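PDB 6RIY: replicative DNA helicase from Mycobacterium chimaera, which probably excises itself from the host DnaB helicase as an intein, joining the flanking exteins by protein splicing. Local coordinates for residues W14-M17 with G18-A21. Sequence-based numbering, arbitrary orientation.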
ATOM      1  N   TRP A  14      14.299  -4.202  -3.529  1.00 14.52           N
ATOM      2  CA  TRP A  14      13.238  -4.283  -2.539  1.00 12.85           C
ATOM      3  C   TRP A  14      13.675  -3.567  -1.278  1.00 13.83           C
ATOM      4  O   TRP A  14      14.775  -3.815  -0.777  1.00 16.84           O
ATOM      5  CB  TRP A  14      12.913  -5.745  -2.199  1.00 13.51           C
ATOM      6  CG  TRP A  14      12.234  -6.480  -3.294  1.00 14.11           C
ATOM      7  CD1 TRP A  14      12.818  -7.281  -4.240  1.00 16.10           C
ATOM      8  CD2 TRP A  14      10.832  -6.507  -3.548  1.00 13.11           C
ATOM      9  NE1 TRP A  14      11.854  -7.794  -5.076  1.00 16.35           N
ATOM     10  CE2 TRP A  14      10.627  -7.335  -4.669  1.00 14.56           C
ATOM     11  CE3 TRP A  14       9.725  -5.910  -2.936  1.00 11.68           C
ATOM     12  CZ2 TRP A  14       9.354  -7.573  -5.199  1.00 19.67           C
ATOM     13  CZ3 TRP A  14       8.467  -6.148  -3.460  1.00 11.35           C
ATOM     14  CH2 TRP A  14       8.290  -6.972  -4.581  1.00 12.82           C
ATOM     15  N   THR A  15      12.803  -2.711  -0.761  1.00 13.11           N
ATOM     16  CA  THR A  15      13.030  -2.008   0.495  0.67 11.75           C
ATOM     17  C   THR A  15      11.824  -2.225   1.395  1.00 14.72           C
ATOM     18  O   THR A  15      10.735  -2.568   0.931  1.00 21.67           O
ATOM     19  CB  THR A  15      13.259  -0.498   0.283  0.67 12.97           C
ATOM     20  OG1 THR A  15      13.772   0.088   1.492  0.67 14.80           O
ATOM     21  CG2 THR A  15      11.956   0.206  -0.095  0.67  8.89           C
ATOM     22  N   THR A  16      12.022  -2.039   2.701  1.00  9.58           N
ATOM     23  CA  THR A  16      10.876  -2.086   3.598  1.00  8.15           C
ATOM     24  C   THR A  16      10.338  -0.677   3.794  1.00  7.54           C
ATOM     25  O   THR A  16      11.061   0.314   3.654  1.00 10.35           O
ATOM     26  CB  THR A  16      11.246  -2.682   4.953  1.00  9.83           C
ATOM     27  OG1 THR A  16      12.302  -1.896   5.529  1.00 11.13           O
ATOM     28  CG2 THR A  16      11.710  -4.136   4.819  1.00  9.96           C
ATOM     29  N   MET A  17       9.061  -0.598   4.162  1.00  8.62           N
ATOM     30  CA  MET A  17       8.497   0.697   4.522  1.00  8.75           C
ATOM     31  C   MET A  17       9.313   1.348   5.635  1.00  6.97           C
ATOM     32  O   MET A  17       9.506   2.570   5.641  1.00 10.46           O
ATOM     33  CB  MET A  17       7.034   0.533   4.934  1.00 11.05           C
ATOM     34  CG  MET A  17       6.383   1.773   5.504  1.00  9.21           C
ATOM     35  SD  MET A  17       6.431   3.169   4.364  1.00 10.64           S
ATOM     36  CE  MET A  17       4.870   2.910   3.508  1.00 11.38           C
ATOM     37  N   GLY A  18       9.837   0.545   6.566  1.00  7.48           N
ATOM     38  CA  GLY A  18      10.621   1.123   7.652  1.00 12.24           C
ATOM     39  C   GLY A  18      11.896   1.808   7.191  1.00 11.80           C
ATOM     40  O   GLY A  18      12.410   2.704   7.870  1.00 16.60           O
ATOM     41  N   ASP A  19      12.441   1.383   6.056  1.00 10.02           N
ATOM     42  CA  ASP A  19      13.700   1.893   5.537  1.00 12.12           C
ATOM     43  C   ASP A  19      13.524   3.014   4.516  1.00 10.48           C
ATOM     44  O   ASP A  19      14.511   3.458   3.933  1.00 15.78           O
ATOM     45  CB  ASP A  19      14.505   0.750   4.909  1.00 12.26           C
ATOM     46  CG  ASP A  19      15.429   0.071   5.892  1.00 21.97           C
ATOM     47  OD1 ASP A  19      15.569   0.559   7.031  1.00 21.30           O
ATOM     48  OD2 ASP A  19      16.031  -0.957   5.517  1.00 27.04           O
ATOM     49  N   VAL A  20      12.306   3.483   4.282  1.00 13.44           N
ATOM     50  CA  VAL A  20      12.076   4.518   3.275  1.00 14.43           C
ATOM     51  C   VAL A  20      12.438   5.881   3.839  1.00 18.07           C
ATOM     52  O   VAL A  20      12.046   6.224   4.958  1.00 18.95           O
ATOM     53  CB  VAL A  20      10.613   4.508   2.796  1.00 15.28           C
ATOM     54  CG1 VAL A  20      10.374   5.681   1.871  1.00 19.07           C
ATOM     55  CG2 VAL A  20      10.308   3.216   2.088  1.00 19.89           C
ATOM     56  N   ALA A  21      13.155   6.683   3.046  1.00 13.78           N
ATOM     57  CA  ALA A  21      13.473   8.060   3.407  1.00 16.60           C
ATOM     58  C   ALA A  21      13.092   8.993   2.264  1.00 16.71           C
ATOM     59  O   ALA A  21      12.921   8.569   1.114  1.00 14.08           O
ATOM     60  CB  ALA A  21      14.960   8.229   3.756  1.00 21.43           C
TER
HETATM   61  O   HOH W   1      14.987  -2.770   3.455  1.00 16.89           O
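T16 and D19 face each other across the turn that ends strand 14-16. The T16 hydroxyl, set between its own backbone N and carbonyl carbon (chi1 58°), leans over the turn, and T16 OG1 lies 3.5 Å from D19 CB. Two oxygens of T16 meet one N-H: D19 N bonds to T16 O at 3.0 Å and more weakly to T16 OG1 at 3.3 Å. The aspartate side chain slants across the threonine; a water donates to D19 OD2 and accepts from T16 N, tying the carboxylate to the strand backbone. T15 reaches D19 from another side, about a right angle from T16 OG1 as seen from D19 CB. In the conformer described here, one of two modelled, its OG1 is turned away from its own N (chi1 -167°) to lie 3.6 Å from D19 CB, while T15 CG2 meets V20 CG2 at 4.1 Å with the two side chains nearly perpendicular. V20 CG2 also rests against T16 O at 3.4 Å. The next bond, V20 N to M17 O, is 3.2 Å long and much straighter (167°). M17 turns its side chain from the loop into the interior, where M17 and V20 both pack on V125 of strand 122-127; V20 also touches L8. R123 NH1 bonds V20 O and, weakly, M17 O, gripping the turn from that same strand. Successive i to i+3 bonds are those of a short 3-10 turn, with T16 OG1 as a weak side-chain acceptor at its start; here it links the 7-9/14-16 hairpin to strand 25-27 in the all-beta Hedgehog/intein (HINT) fold.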